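Local coordinates for protein putative hydrolase (PDB 4HBS) that is of unproven function but folds as a five-bladed beta-propeller and is probably a hydrolase, perhaps one acting on glycosidic bonds, at residues N121-A125 with D126-Q130; D144-Q148 with A149-D153; N360-P363 with A364-R367. All blocks are in the same frame, centred on the assembly; numbering follows the deposited sequence.

Contact 1. Residues N121-A125 with D126-Q130; sequences NDPNA and DRYYQ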
ATOM      1  N   ASN A 121      26.470  13.164  -7.845  1.00 57.78           N
ATOM      2  CA  ASN A 121      27.545  14.172  -7.925  1.00 59.80           C
ATOM      3  C   ASN A 121      27.572  14.893  -9.269  1.00 66.29           C
ATOM      4  O   ASN A 121      27.694  16.115  -9.279  1.00 67.99           O
ATOM      5  CB  ASN A 121      28.950  13.552  -7.625  1.00 57.01           C
ATOM      6  CG  ASN A 121      29.106  12.075  -7.953  1.00 82.63           C
ATOM      7  OD1 ASN A 121      28.516  11.210  -7.286  1.00 82.62           O
ATOM      8  ND2 ASN A 121      29.852  11.742  -9.007  1.00 72.09           N
ATOM      9  N   ASP A 122      27.502  14.163 -10.390  1.00 62.73           N
ATOM     10  CA  ASP A 122      27.579  14.779 -11.712  1.00 63.67           C
ATOM     11  C   ASP A 122      26.209  14.765 -12.387  1.00 65.71           C
ATOM     12  O   ASP A 122      25.779  13.707 -12.856  1.00 64.47           O
ATOM     13  CB  ASP A 122      28.638  14.055 -12.576  1.00 66.42           C
ATOM     14  CG  ASP A 122      29.115  14.832 -13.808  1.00 80.81           C
ATOM     15  OD1 ASP A 122      28.419  15.798 -14.219  1.00 82.89           O
ATOM     16  OD2 ASP A 122      30.190  14.480 -14.355  1.00 86.74           O
ATOM     17  N   PRO A 123      25.521  15.931 -12.496  1.00 62.05           N
ATOM     18  CA  PRO A 123      24.215  15.953 -13.189  1.00 60.37           C
ATOM     19  C   PRO A 123      24.304  15.677 -14.683  1.00 64.73           C
ATOM     20  O   PRO A 123      23.302  15.298 -15.290  1.00 62.97           O
ATOM     21  CB  PRO A 123      23.695  17.372 -12.947  1.00 63.03           C
ATOM     22  CG  PRO A 123      24.563  17.952 -11.899  1.00 69.09           C
ATOM     23  CD  PRO A 123      25.877  17.276 -12.005  1.00 65.43           C
ATOM     24  N   ASN A 124      25.490  15.886 -15.278  1.00 63.33           N
ATOM     25  CA  ASN A 124      25.714  15.657 -16.697  1.00 63.41           C
ATOM     26  C   ASN A 124      26.171  14.210 -16.983  1.00 66.71           C
ATOM     27  O   ASN A 124      26.161  13.818 -18.151  1.00 67.11           O
ATOM     28  CB  ASN A 124      26.719  16.667 -17.227  1.00 65.93           C
ATOM     29  CG  ASN A 124      26.266  18.094 -16.969  1.00 91.24           C
ATOM     30  OD1 ASN A 124      25.111  18.460 -17.246  1.00 82.21           O
ATOM     31  ND2 ASN A 124      27.125  18.910 -16.359  1.00 85.30           N
ATOM     32  N   ALA A 125      26.523  13.400 -15.938  1.00 61.66           N
ATOM     33  CA  ALA A 125      26.913  11.997 -16.137  1.00 60.29           C
ATOM     34  C   ALA A 125      25.730  11.065 -15.977  1.00 61.07           C
ATOM     35  O   ALA A 125      24.751  11.390 -15.304  1.00 59.35           O
ATOM     36  CB  ALA A 125      27.996  11.594 -15.163  1.00 61.80           C
ATOM     37  N   ASP A 126      25.883   9.861 -16.516  1.00 57.08           N
ATOM     38  CA  ASP A 126      24.859   8.820 -16.490  1.00 55.21           C
ATOM     39  C   ASP A 126      24.568   8.370 -15.040  1.00 56.69           C
ATOM     40  O   ASP A 126      25.379   8.599 -14.143  1.00 58.24           O
ATOM     41  CB  ASP A 126      25.329   7.614 -17.368  1.00 57.76           C
ATOM     42  CG  ASP A 126      24.245   6.645 -17.840  1.00 72.28           C
ATOM     43  OD1 ASP A 126      23.108   7.111 -18.143  1.00 73.60           O
ATOM     44  OD2 ASP A 126      24.554   5.432 -17.985  1.00 78.07           O
ATOM     45  N   ARG A 127      23.387   7.758 -14.829  1.00 48.80           N
ATOM     46  CA  ARG A 127      22.916   7.201 -13.551  1.00 45.78           C
ATOM     47  C   ARG A 127      22.686   8.249 -12.466  1.00 49.06           C
ATOM     48  O   ARG A 127      22.638   7.897 -11.291  1.00 47.27           O
ATOM     49  CB  ARG A 127      23.857   6.100 -13.029  1.00 41.64           C
ATOM     50  CG  ARG A 127      24.298   5.092 -14.081  1.00 45.43           C
ATOM     51  CD  ARG A 127      23.145   4.523 -14.871  1.00 50.03           C
ATOM     52  NE  ARG A 127      23.521   3.362 -15.682  1.00 53.83           N
ATOM     53  CZ  ARG A 127      23.646   2.118 -15.226  1.00 63.43           C
ATOM     54  NH1 ARG A 127      23.458   1.849 -13.938  1.00 51.40           N
ATOM     55  NH2 ARG A 127      23.975   1.130 -16.053  1.00 46.83           N
ATOM     56  N   TYR A 128      22.432   9.510 -12.852  1.00 47.46           N
ATOM     57  CA  TYR A 128      22.197  10.590 -11.882  1.00 47.70           C
ATOM     58  C   TYR A 128      20.890  10.388 -11.121  1.00 51.24           C
ATOM     59  O   TYR A 128      19.822  10.304 -11.720  1.00 50.86           O
ATOM     60  CB  TYR A 128      22.182  11.943 -12.588  1.00 49.02           C
ATOM     61  CG  TYR A 128      22.159  13.133 -11.660  1.00 50.48           C
ATOM     62  CD1 TYR A 128      23.190  13.353 -10.753  1.00 53.12           C
ATOM     63  CD2 TYR A 128      21.190  14.119 -11.790  1.00 51.11           C
ATOM     64  CE1 TYR A 128      23.221  14.492  -9.953  1.00 54.69           C
ATOM     65  CE2 TYR A 128      21.234  15.282 -11.028  1.00 53.27           C
ATOM     66  CZ  TYR A 128      22.248  15.465 -10.101  1.00 61.14           C
ATOM     67  OH  TYR A 128      22.290  16.603  -9.317  1.00 61.01           O
ATOM     68  N   TYR A 129      21.000  10.280  -9.795  1.00 47.89           N
ATOM     69  CA  TYR A 129      19.904  10.075  -8.859  1.00 46.33           C
ATOM     70  C   TYR A 129      19.133   8.775  -9.132  1.00 48.67           C
ATOM     71  O   TYR A 129      18.005   8.624  -8.667  1.00 48.70           O
ATOM     72  CB  TYR A 129      18.996  11.305  -8.792  1.00 47.32           C
ATOM     73  CG  TYR A 129      19.476  12.287  -7.745  1.00 50.48           C
ATOM     74  CD1 TYR A 129      20.476  13.204  -8.030  1.00 53.88           C
ATOM     75  CD2 TYR A 129      18.982  12.247  -6.445  1.00 50.71           C
ATOM     76  CE1 TYR A 129      20.933  14.100  -7.066  1.00 56.02           C
ATOM     77  CE2 TYR A 129      19.432  13.132  -5.472  1.00 52.28           C
ATOM     78  CZ  TYR A 129      20.410  14.060  -5.783  1.00 61.45           C
ATOM     79  OH  TYR A 129      20.869  14.949  -4.828  1.00 65.08           O
ATOM     80  N   GLN A 130      19.811   7.785  -9.756  1.00 43.39           N
ATOM     81  CA  GLN A 130      19.276   6.446  -9.989  1.00 41.06           C
ATOM     82  C   GLN A 130      19.577   5.634  -8.726  1.00 45.50           C
ATOM     83  O   GLN A 130      20.545   5.934  -8.020  1.00 45.73           O
ATOM     84  CB  GLN A 130      19.885   5.833 -11.249  1.00 41.93           C
ATOM     85  CG  GLN A 130      19.359   6.514 -12.510  1.00 44.54           C
ATOM     86  CD  GLN A 130      19.615   5.747 -13.766  1.00 57.56           C
ATOM     87  OE1 GLN A 130      19.836   4.539 -13.755  1.00 55.74           O
ATOM     88  NE2 GLN A 130      19.607   6.437 -14.883  1.00 52.24           N
TER
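Between Asp126 and Gln130 it is Tyr128 that packs on Pro123. Asp126 points its CB away from 121-125, and its backbone O accepts a hydrogen bond from the side-chain amide (NE2) of Gln119. The carboxylate is joined to the next residue, Arg127, by a salt bridge whose hydrogen bond is weak: Arg127 NE lies 3.3 Å from Asp126 OD2, with an N-H...O angle of 134°. The guanidinium is shared, because NH1 also reaches the carbonyl of Ala149. In Tyr128, with CG anti to the backbone N (chi1 -171°), the ring is laid over Pro123, whose CA sits 3.5 Å from the ring centroid and 3° off the normal, a well-centred CH-pi contact. Pro123 CB comes within 3.7 Å of Tyr128 CZ, and Asp122 O approaches obliquely. Pro123 is held there by a type I turn from Asp122 to Ala125, closed by Ala125 N to Asp122 O at 3.2 Å and overlaid by an Asx turn in which Asn124 N meets Asp122 OD1 at 3.1 Å from above the carboxylate plane. A serine in place of Tyr128 would probably leave the proline without its aromatic lid. Tyr129 presents CD1 to the opposite face of the Tyr128 ring and packs edge-to-face with Tyr117. It also belongs to the type II turn closed by Gln130 N to Arg127 O, from which Gln130 pairs through its backbone with Val118.

Contact 2. Residues D144-Q148 with A149-D153; sequences DEKIQ and AGEID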
ATOM      1  N   ASP A 144      26.774  -9.367  -7.794  1.00 48.61           N
ATOM      2  CA  ASP A 144      27.048  -8.192  -6.962  1.00 47.88           C
ATOM      3  C   ASP A 144      27.667  -7.048  -7.813  1.00 50.51           C
ATOM      4  O   ASP A 144      27.398  -5.867  -7.547  1.00 50.51           O
ATOM      5  CB  ASP A 144      27.989  -8.572  -5.798  1.00 50.85           C
ATOM      6  CG  ASP A 144      27.428  -9.607  -4.828  1.00 58.17           C
ATOM      7  OD1 ASP A 144      26.174  -9.783  -4.790  1.00 57.33           O
ATOM      8  OD2 ASP A 144      28.235 -10.244  -4.109  1.00 60.21           O
ATOM      9  N   GLU A 145      28.435  -7.409  -8.869  1.00 44.45           N
ATOM     10  CA  GLU A 145      29.039  -6.440  -9.786  1.00 43.11           C
ATOM     11  C   GLU A 145      27.928  -5.781 -10.608  1.00 44.39           C
ATOM     12  O   GLU A 145      27.849  -4.562 -10.640  1.00 43.60           O
ATOM     13  CB  GLU A 145      30.090  -7.107 -10.704  1.00 44.95           C
ATOM     14  CG  GLU A 145      31.332  -7.640 -10.001  1.00 48.97           C
ATOM     15  CD  GLU A 145      31.167  -8.966  -9.280  1.00 58.49           C
ATOM     16  OE1 GLU A 145      30.007  -9.412  -9.122  1.00 49.54           O
ATOM     17  OE2 GLU A 145      32.188  -9.540  -8.833  1.00 45.91           O
ATOM     18  N   LYS A 146      27.026  -6.590 -11.215  1.00 39.39           N
ATOM     19  CA  LYS A 146      25.888  -6.067 -12.001  1.00 37.31           C
ATOM     20  C   LYS A 146      24.965  -5.214 -11.122  1.00 39.76           C
ATOM     21  O   LYS A 146      24.479  -4.189 -11.573  1.00 38.62           O
ATOM     22  CB  LYS A 146      25.084  -7.211 -12.633  1.00 39.02           C
ATOM     23  CG  LYS A 146      25.806  -8.002 -13.731  1.00 41.27           C
ATOM     24  CD  LYS A 146      25.358  -7.588 -15.110  1.00 50.20           C
ATOM     25  CE  LYS A 146      25.972  -8.431 -16.192  1.00 62.06           C
ATOM     26  NZ  LYS A 146      25.733  -7.845 -17.543  1.00 72.06           N
ATOM     27  N   ILE A 147      24.749  -5.624  -9.848  1.00 36.88           N
ATOM     28  CA  ILE A 147      23.959  -4.855  -8.875  1.00 34.91           C
ATOM     29  C   ILE A 147      24.672  -3.555  -8.572  1.00 41.22           C
ATOM     30  O   ILE A 147      24.002  -2.531  -8.507  1.00 41.25           O
ATOM     31  CB  ILE A 147      23.663  -5.659  -7.579  1.00 36.59           C
ATOM     32  CG1 ILE A 147      22.713  -6.842  -7.881  1.00 35.78           C
ATOM     33  CG2 ILE A 147      23.052  -4.755  -6.495  1.00 34.90           C
ATOM     34  CD1 ILE A 147      21.332  -6.464  -8.626  1.00 32.78           C
ATOM     35  N   GLN A 148      26.020  -3.568  -8.417  1.00 39.92           N
ATOM     36  CA  GLN A 148      26.777  -2.327  -8.198  1.00 40.58           C
ATOM     37  C   GLN A 148      26.636  -1.449  -9.417  1.00 45.70           C
ATOM     38  O   GLN A 148      26.476  -0.246  -9.269  1.00 44.80           O
ATOM     39  CB  GLN A 148      28.266  -2.589  -7.900  1.00 43.23           C
ATOM     40  CG  GLN A 148      29.050  -1.310  -7.557  1.00 45.96           C
ATOM     41  CD  GLN A 148      30.502  -1.591  -7.282  1.00 55.72           C
ATOM     42  OE1 GLN A 148      30.842  -2.379  -6.392  1.00 55.13           O
ATOM     43  NE2 GLN A 148      31.397  -0.972  -8.044  1.00 41.14           N
ATOM     44  N   ALA A 149      26.623  -2.059 -10.625  1.00 44.62           N
ATOM     45  CA  ALA A 149      26.464  -1.342 -11.887  1.00 45.26           C
ATOM     46  C   ALA A 149      25.008  -0.890 -12.156  1.00 51.72           C
ATOM     47  O   ALA A 149      24.719  -0.463 -13.269  1.00 52.84           O
ATOM     48  CB  ALA A 149      26.960  -2.200 -13.044  1.00 46.40           C
ATOM     49  N   GLY A 150      24.118  -0.959 -11.159  1.00 48.44           N
ATOM     50  CA  GLY A 150      22.747  -0.482 -11.271  1.00 47.09           C
ATOM     51  C   GLY A 150      21.759  -1.374 -11.990  1.00 51.05           C
ATOM     52  O   GLY A 150      20.611  -0.954 -12.163  1.00 51.85           O
ATOM     53  N   GLU A 151      22.144  -2.623 -12.381  1.00 45.96           N
ATOM     54  CA  GLU A 151      21.179  -3.538 -13.008  1.00 44.31           C
ATOM     55  C   GLU A 151      20.167  -3.935 -11.923  1.00 46.37           C
ATOM     56  O   GLU A 151      20.558  -4.109 -10.765  1.00 45.63           O
ATOM     57  CB  GLU A 151      21.845  -4.814 -13.614  1.00 46.78           C
ATOM     58  CG  GLU A 151      22.998  -4.666 -14.625  1.00 63.37           C
ATOM     59  CD  GLU A 151      22.937  -3.613 -15.720  1.00 90.58           C
ATOM     60  OE1 GLU A 151      21.845  -3.403 -16.295  1.00 80.84           O
ATOM     61  OE2 GLU A 151      24.011  -3.054 -16.055  1.00 88.11           O
ATOM     62  N   ILE A 152      18.866  -4.017 -12.270  1.00 42.17           N
ATOM     63  CA  ILE A 152      17.819  -4.385 -11.313  1.00 40.35           C
ATOM     64  C   ILE A 152      17.328  -5.823 -11.605  1.00 45.00           C
ATOM     65  O   ILE A 152      17.206  -6.218 -12.767  1.00 44.83           O
ATOM     66  CB  ILE A 152      16.677  -3.367 -11.372  1.00 41.83           C
ATOM     67  CG1 ILE A 152      17.168  -1.918 -11.114  1.00 41.91           C
ATOM     68  CG2 ILE A 152      15.563  -3.759 -10.422  1.00 42.81           C
ATOM     69  CD1 ILE A 152      17.826  -1.664  -9.883  1.00 52.48           C
ATOM     70  N   ASP A 153      17.022  -6.582 -10.533  1.00 41.79           N
ATOM     71  CA  ASP A 153      16.554  -7.977 -10.607  1.00 41.45           C
ATOM     72  C   ASP A 153      15.209  -8.096 -11.225  1.00 43.11           C
ATOM     73  O   ASP A 153      14.284  -7.398 -10.808  1.00 40.85           O
ATOM     74  CB  ASP A 153      16.448  -8.600  -9.209  1.00 43.80           C
ATOM     75  CG  ASP A 153      17.751  -8.643  -8.492  1.00 53.11           C
ATOM     76  OD1 ASP A 153      18.704  -9.245  -9.034  1.00 56.67           O
ATOM     77  OD2 ASP A 153      17.851  -8.020  -7.423  1.00 50.74           O
TER
HETATM   78  O   HOH W   1      26.109  -4.743 -17.232  1.00 55.59           O
HETATM   79  O   HOH W   2      21.196  -2.314  -8.876  1.00 34.35           O
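Lys146 and Ile147 each give a backbone carbonyl to the chain that turns back over the end of helix 144-148, and this is the tightly bonded half of the contact. Glu151 N reaches Lys146 O at 2.9 Å and Gly150 N reaches Ile147 O at 3.1 Å; with Gly150 at positive phi (79°), the pair defines a Schellman motif. Ala149 N completes the last regular helical bond, to Glu145 O. A water donates to both Ile147 O and Glu151 O. The Ile147 methyl CD1 lies against Glu151 O and beside the Asp153 carboxylate, the two side chains crossing at about a right angle; Asp153 OD1 is 3.8 Å from Ile147 CD1 and in a salt bridge with Arg136. The solvent side is looser. There the Lys146 chain, bent at chi2, crosses Glu151 at a slant, Lys146 CD lying 3.8 Å from Glu151 CG, yet Lys146 NZ and Glu151 OE2 stay 5.3 Å apart. A second water spans the gap, 3.1 Å from Lys146 NZ and 2.9 Å from Glu151 OE2. Opposite charges separated by water probably attract only modestly, whereas the carbonyls of Gln148, the last helical residue, and of Ala149 just after it, which accept from Arg132 and Arg127, are likely to favour these positive groups.

Contact 3. Residues N360-P363 with A364-R367; sequences NIHP and ALSR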
ATOM      1  N   ASN A 360      -4.990   2.017  -1.170  1.00 42.94           N
ATOM      2  CA  ASN A 360      -4.469   1.920   0.188  1.00 42.35           C
ATOM      3  C   ASN A 360      -5.007   2.968   1.094  1.00 46.41           C
ATOM      4  O   ASN A 360      -5.324   4.058   0.656  1.00 46.35           O
ATOM      5  CB  ASN A 360      -2.943   2.003   0.172  1.00 41.61           C
ATOM      6  CG  ASN A 360      -2.295   0.728  -0.316  1.00 58.30           C
ATOM      7  OD1 ASN A 360      -2.948  -0.311  -0.502  1.00 54.98           O
ATOM      8  ND2 ASN A 360      -0.992   0.771  -0.515  1.00 46.86           N
ATOM      9  N   ILE A 361      -5.041   2.634   2.390  1.00 43.51           N
ATOM     10  CA  ILE A 361      -5.579   3.444   3.482  1.00 44.04           C
ATOM     11  C   ILE A 361      -4.388   3.923   4.323  1.00 48.99           C
ATOM     12  O   ILE A 361      -3.434   3.163   4.494  1.00 50.16           O
ATOM     13  CB  ILE A 361      -6.611   2.530   4.230  1.00 47.78           C
ATOM     14  CG1 ILE A 361      -8.024   2.791   3.713  1.00 48.85           C
ATOM     15  CG2 ILE A 361      -6.531   2.559   5.752  1.00 47.96           C
ATOM     16  CD1 ILE A 361      -8.651   4.046   4.245  1.00 66.16           C
ATOM     17  N   HIS A 362      -4.400   5.202   4.785  1.00 44.63           N
ATOM     18  CA  HIS A 362      -3.267   5.810   5.523  1.00 43.23           C
ATOM     19  C   HIS A 362      -3.723   6.516   6.812  1.00 47.30           C
ATOM     20  O   HIS A 362      -3.768   7.746   6.877  1.00 47.11           O
ATOM     21  CB  HIS A 362      -2.506   6.801   4.614  1.00 42.74           C
ATOM     22  CG  HIS A 362      -2.053   6.192   3.331  1.00 44.59           C
ATOM     23  ND1 HIS A 362      -1.075   5.223   3.307  1.00 45.95           N
ATOM     24  CD2 HIS A 362      -2.515   6.376   2.075  1.00 45.50           C
ATOM     25  CE1 HIS A 362      -0.928   4.880   2.042  1.00 44.61           C
ATOM     26  NE2 HIS A 362      -1.783   5.541   1.259  1.00 44.72           N
ATOM     27  N   PRO A 363      -3.992   5.737   7.880  1.00 44.34           N
ATOM     28  CA  PRO A 363      -4.373   6.340   9.175  1.00 45.17           C
ATOM     29  C   PRO A 363      -3.391   7.380   9.711  1.00 49.64           C
ATOM     30  O   PRO A 363      -3.824   8.328  10.345  1.00 50.91           O
ATOM     31  CB  PRO A 363      -4.413   5.140  10.119  1.00 47.49           C
ATOM     32  CG  PRO A 363      -4.654   3.987   9.254  1.00 51.39           C
ATOM     33  CD  PRO A 363      -3.938   4.270   7.979  1.00 45.86           C
ATOM     34  N   ALA A 364      -2.078   7.197   9.471  1.00 45.92           N
ATOM     35  CA  ALA A 364      -1.036   8.129   9.919  1.00 45.98           C
ATOM     36  C   ALA A 364      -1.208   9.552   9.336  1.00 50.29           C
ATOM     37  O   ALA A 364      -0.811  10.522   9.988  1.00 51.23           O
ATOM     38  CB  ALA A 364       0.327   7.592   9.533  1.00 46.00           C
ATOM     39  N   LEU A 365      -1.781   9.674   8.114  1.00 45.59           N
ATOM     40  CA  LEU A 365      -1.979  10.974   7.454  1.00 45.06           C
ATOM     41  C   LEU A 365      -3.291  11.630   7.827  1.00 49.64           C
ATOM     42  O   LEU A 365      -3.468  12.808   7.527  1.00 50.16           O
ATOM     43  CB  LEU A 365      -1.921  10.806   5.927  1.00 43.22           C
ATOM     44  CG  LEU A 365      -0.655  10.151   5.383  1.00 45.79           C
ATOM     45  CD1 LEU A 365      -0.723  10.021   3.880  1.00 44.03           C
ATOM     46  CD2 LEU A 365       0.569  10.935   5.781  1.00 47.48           C
ATOM     47  N   SER A 366      -4.221  10.883   8.450  1.00 45.65           N
ATOM     48  CA  SER A 366      -5.526  11.406   8.838  1.00 45.80           C
ATOM     49  C   SER A 366      -5.361  12.511   9.888  1.00 52.06           C
ATOM     50  O   SER A 366      -4.759  12.280  10.952  1.00 53.41           O
ATOM     51  CB  SER A 366      -6.406  10.281   9.372  1.00 48.05           C
ATOM     52  OG  SER A 366      -7.740  10.722   9.535  1.00 56.84           O
ATOM     53  N   ARG A 367      -5.823  13.730   9.545  1.00 47.69           N
ATOM     54  CA  ARG A 367      -5.722  14.897  10.413  1.00 48.35           C
ATOM     55  C   ARG A 367      -6.868  14.962  11.450  1.00 56.02           C
ATOM     56  O   ARG A 367      -6.624  15.417  12.570  1.00 57.50           O
ATOM     57  CB  ARG A 367      -5.685  16.194   9.578  1.00 44.10           C
ATOM     58  CG  ARG A 367      -4.342  16.418   8.867  1.00 45.45           C
ATOM     59  CD  ARG A 367      -4.328  17.689   8.045  1.00 51.70           C
ATOM     60  NE  ARG A 367      -4.586  17.456   6.607  1.00 58.56           N
ATOM     61  CZ  ARG A 367      -3.718  17.655   5.602  1.00 66.96           C
ATOM     62  NH1 ARG A 367      -2.484  18.088   5.849  1.00 39.52           N
ATOM     63  NH2 ARG A 367      -4.083  17.420   4.343  1.00 61.53           N
TER
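With CG anti to the carbonyl carbon in both residues, chi1 -54° in the histidine and -56° in the leucine, and the turn bringing their backbones together, His362 and Leu365 lie side by side. The two side chains point the same way, with Leu365 CD1 3.8 Å from His362 CB and Leu365 CG 3.9 Å from that same CB. Leu365 CD1 approaches the imidazole obliquely, near CG, so the contact is made at the root of the ring, and the two ring nitrogens have other partners: ND1 pairs with Thr63 OG1 and NE2 with Ser374 OG. Bonds at both nitrogens fix the rotation of this buried ring.

The backbone evidence for the turn is two successive bonds from a residue to the carbonyl three before it. Leu365 N meets His362 O at 3.0 Å, and Ser366 N meets Pro363 O at 3.2 Å. Both donors stand above the plane of their carbonyl, by 68° in the second, as expected of bonds between residues three apart in two overlapping turns. The Ser366 hydroxyl is bonded to the carbonyl of Glu370.

The arrangement is a tight turn in the loop between antiparallel neighbours of one propeller sheet: it leads from the outermost strand 356-361 to the adjacent strand 371-377, with which His362 still pairs through the backbone at Val372. Leu365 touches strands of two sheets, packing on Val372 of 371-377 and on Ile71 and Trp73 of 71-75, and its carbonyl accepts from Arg401 of strand 399-403.

How the contacts relate
Contacts 1, 2 and 3 follow one another along a single chain whose antiparallel sheets form the propeller. Contacts 1 and 2 are surface neighbours, their centres 16 Å apart, and they touch where Arg127 NH1 comes 2.7 Å from Ala149 O, a probable hydrogen bond joining the loop before strand 131-132 to the end of helix 144-148. Contact 3 stands apart: its centre is 34 Å from contact 1 and 35 Å from contact 2, and only about 11 Å from the centre of the chain. It belongs to the sheet where strands 24-26 and 38-42 join late strands of the chain, consistent with ring closure in a beta-propeller.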